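Local coordinates for Non-structural protein 2 (Bluetongue virus, PDB 1UTY), which binds single-stranded RNA as a viral non-structural protein, this chain being its N-terminal RNA-binding domain, at residues 12-17 with 35-40. Residues are numbered along the deposited sequence; the frame is centred on the assembly and turned at random.
Sequences IFVLDV and CQIKIG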
ATOM      1  N   ILE A  12      -1.881  -2.837  17.053  1.00 21.51           N
ATOM      2  CA  ILE A  12      -2.930  -2.723  16.069  1.00 20.98           C
ATOM      3  C   ILE A  12      -4.251  -2.962  16.790  1.00 20.63           C
ATOM      4  O   ILE A  12      -4.414  -3.948  17.505  1.00 20.56           O
ATOM      5  CB  ILE A  12      -2.682  -3.731  14.890  1.00 21.20           C
ATOM      6  CG1 ILE A  12      -1.354  -3.415  14.197  1.00 21.01           C
ATOM      7  CG2 ILE A  12      -3.778  -3.660  13.823  1.00 20.23           C
ATOM      8  CD1 ILE A  12      -0.218  -4.292  14.649  1.00 24.50           C
ATOM      9  N   PHE A  13      -5.159  -2.013  16.623  1.00 19.68           N
ATOM     10  CA  PHE A  13      -6.469  -2.054  17.223  1.00 19.52           C
ATOM     11  C   PHE A  13      -7.455  -2.224  16.089  1.00 19.73           C
ATOM     12  O   PHE A  13      -7.731  -1.283  15.349  1.00 19.65           O
ATOM     13  CB  PHE A  13      -6.717  -0.766  18.018  1.00 19.35           C
ATOM     14  CG  PHE A  13      -5.713  -0.553  19.136  1.00 18.54           C
ATOM     15  CD1 PHE A  13      -5.946  -1.082  20.402  1.00 16.31           C
ATOM     16  CD2 PHE A  13      -4.518   0.136  18.897  1.00 16.42           C
ATOM     17  CE1 PHE A  13      -5.009  -0.916  21.441  1.00 18.38           C
ATOM     18  CE2 PHE A  13      -3.574   0.321  19.910  1.00 18.49           C
ATOM     19  CZ  PHE A  13      -3.814  -0.217  21.200  1.00 17.90           C
ATOM     20  N   VAL A  14      -7.935  -3.448  15.917  1.00 20.02           N
ATOM     21  CA  VAL A  14      -8.862  -3.746  14.835  1.00 20.23           C
ATOM     22  C   VAL A  14     -10.240  -3.289  15.253  1.00 20.85           C
ATOM     23  O   VAL A  14     -10.721  -3.648  16.332  1.00 21.57           O
ATOM     24  CB  VAL A  14      -8.860  -5.240  14.438  1.00 20.14           C
ATOM     25  CG1 VAL A  14      -9.750  -5.472  13.235  1.00 18.38           C
ATOM     26  CG2 VAL A  14      -7.423  -5.709  14.117  1.00 19.42           C
ATOM     27  N   LEU A  15     -10.836  -2.447  14.412  1.00 21.37           N
ATOM     28  CA  LEU A  15     -12.221  -2.051  14.531  1.00 21.97           C
ATOM     29  C   LEU A  15     -12.949  -2.802  13.426  1.00 22.60           C
ATOM     30  O   LEU A  15     -12.762  -2.513  12.231  1.00 23.60           O
ATOM     31  CB  LEU A  15     -12.365  -0.536  14.365  1.00 21.53           C
ATOM     32  CG  LEU A  15     -13.800   0.024  14.289  1.00 23.12           C
ATOM     33  CD1 LEU A  15     -14.595  -0.261  15.573  1.00 21.96           C
ATOM     34  CD2 LEU A  15     -13.809   1.537  13.967  1.00 23.48           C
ATOM     35  N   ASP A  16     -13.750  -3.780  13.827  1.00 22.99           N
ATOM     36  CA  ASP A  16     -14.485  -4.647  12.909  1.00 23.38           C
ATOM     37  C   ASP A  16     -15.918  -4.753  13.406  1.00 23.45           C
ATOM     38  O   ASP A  16     -16.283  -5.719  14.077  1.00 23.01           O
ATOM     39  CB  ASP A  16     -13.841  -6.041  12.843  1.00 23.76           C
ATOM     40  CG  ASP A  16     -14.649  -7.035  11.988  1.00 24.68           C
ATOM     41  OD1 ASP A  16     -15.328  -6.624  11.024  1.00 26.28           O
ATOM     42  OD2 ASP A  16     -14.668  -8.260  12.204  1.00 25.85           O
ATOM     43  N   VAL A  17     -16.720  -3.744  13.061  1.00 23.64           N
ATOM     44  CA  VAL A  17     -18.068  -3.554  13.601  1.00 23.62           C
ATOM     45  C   VAL A  17     -19.064  -4.656  13.184  1.00 23.44           C
ATOM     46  O   VAL A  17     -19.957  -5.009  13.971  1.00 23.15           O
ATOM     47  CB  VAL A  17     -18.616  -2.107  13.251  1.00 24.16           C
ATOM     48  CG1 VAL A  17     -20.136  -2.040  13.300  1.00 24.31           C
ATOM     49  CG2 VAL A  17     -18.043  -1.072  14.208  1.00 24.24           C
ATOM     50  N   CYS A  35     -10.376  -4.975  18.871  1.00 21.50           N
ATOM     51  CA  CYS A  35      -9.493  -6.061  19.243  1.00 22.08           C
ATOM     52  C   CYS A  35      -8.044  -5.620  19.106  1.00 22.27           C
ATOM     53  O   CYS A  35      -7.576  -5.345  17.987  1.00 23.12           O
ATOM     54  CB  CYS A  35      -9.760  -7.313  18.416  1.00 22.39           C
ATOM     55  SG  CYS A  35      -8.935  -8.755  19.104  1.00 24.43           S
ATOM     56  N   GLN A  36      -7.336  -5.535  20.230  1.00 21.69           N
ATOM     57  CA  GLN A  36      -5.916  -5.199  20.181  1.00 21.89           C
ATOM     58  C   GLN A  36      -5.046  -6.384  19.735  1.00 22.20           C
ATOM     59  O   GLN A  36      -5.126  -7.489  20.315  1.00 22.04           O
ATOM     60  CB  GLN A  36      -5.421  -4.675  21.527  1.00 21.50           C
ATOM     61  CG  GLN A  36      -3.925  -4.376  21.564  1.00 22.88           C
ATOM     62  CD  GLN A  36      -3.426  -3.982  22.968  1.00 24.61           C
ATOM     63  OE1 GLN A  36      -4.066  -4.298  23.970  1.00 26.68           O
ATOM     64  NE2 GLN A  36      -2.285  -3.315  23.034  1.00 21.40           N
ATOM     65  N   ILE A  37      -4.216  -6.138  18.710  1.00 21.89           N
ATOM     66  CA  ILE A  37      -3.134  -7.043  18.336  1.00 21.38           C
ATOM     67  C   ILE A  37      -1.788  -6.380  18.600  1.00 21.54           C
ATOM     68  O   ILE A  37      -1.463  -5.361  18.008  1.00 21.18           O
ATOM     69  CB  ILE A  37      -3.245  -7.467  16.853  1.00 21.70           C
ATOM     70  CG1 ILE A  37      -4.648  -8.023  16.587  1.00 20.58           C
ATOM     71  CG2 ILE A  37      -2.146  -8.493  16.500  1.00 19.30           C
ATOM     72  CD1 ILE A  37      -4.931  -8.268  15.130  1.00 20.97           C
ATOM     73  N   LYS A  38      -1.020  -6.968  19.506  1.00 22.03           N
ATOM     74  CA  LYS A  38       0.294  -6.461  19.862  1.00 22.41           C
ATOM     75  C   LYS A  38       1.359  -7.380  19.285  1.00 22.83           C
ATOM     76  O   LYS A  38       1.351  -8.583  19.547  1.00 22.47           O
ATOM     77  CB  LYS A  38       0.448  -6.369  21.372  1.00 22.22           C
ATOM     78  CG  LYS A  38       1.779  -5.772  21.821  1.00 22.31           C
ATOM     79  CD  LYS A  38       1.688  -5.219  23.246  1.00 22.64           C
ATOM     80  CE  LYS A  38       1.930  -6.304  24.284  1.00 23.60           C
ATOM     81  NZ  LYS A  38       1.743  -5.799  25.698  1.00 23.10           N
ATOM     82  N   ILE A  39       2.260  -6.804  18.489  1.00 23.38           N
ATOM     83  CA  ILE A  39       3.360  -7.563  17.886  1.00 24.30           C
ATOM     84  C   ILE A  39       4.662  -7.078  18.491  1.00 23.84           C
ATOM     85  O   ILE A  39       4.857  -5.876  18.631  1.00 25.09           O
ATOM     86  CB  ILE A  39       3.381  -7.378  16.348  1.00 24.61           C
ATOM     87  CG1 ILE A  39       2.095  -7.895  15.722  1.00 24.99           C
ATOM     88  CG2 ILE A  39       4.557  -8.130  15.726  1.00 26.59           C
ATOM     89  CD1 ILE A  39       1.874  -7.354  14.328  1.00 28.44           C
ATOM     90  N   GLY A  40       5.533  -8.001  18.884  1.00 23.54           N
ATOM     91  CA  GLY A  40       6.830  -7.631  19.430  1.00 22.33           C
ATOM     92  C   GLY A  40       7.377  -8.629  20.424  1.00 21.84           C
ATOM     93  O   GLY A  40       7.030  -9.797  20.387  1.00 22.01           O
TER
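F13 and Q36 form the non-hydrogen-bonded pair of this antiparallel ladder, and their side chains run side by side in the same direction. With CG anti to its backbone N (chi1 177°) and the chain extended beyond, Q36 lays its methylenes and amide along the F13 ring; Q36 CG comes 3.6 Å from F13 CE1, and ring and amide planes differ by 19°. A hydrogen bond from Q36 NE2 to N11 OD1 helps fix the amide's rotation.

The other face carries I12, V14, C35, I37 and I39. Here the branches cross obliquely: the V14 CG2 methyl lies 3.7 Å from I37 CD1, and I12 CD1 lies 3.7 Å from I39 CD1. C23 of helix 22-29 packs on V14, C35 and I37, while I75 of strand 73-79 touches I12 and I39, consistent with an interior face.

Hydrogen-bonded pairs flank F13–Q36. I12 N donates to I37 O at 2.7 Å; I37 N returns a bond to I12 O at 2.5 Å, nearly along the C=O axis (166°). V14 and C35 likewise exchange two bonds, V14 N sitting above the C35 carbonyl plane. These four bonds set the register and join the strands; F13 bonds onward to Y56 and L58, Q36 to K46, and the aliphatic contacts pack against C23 and I75.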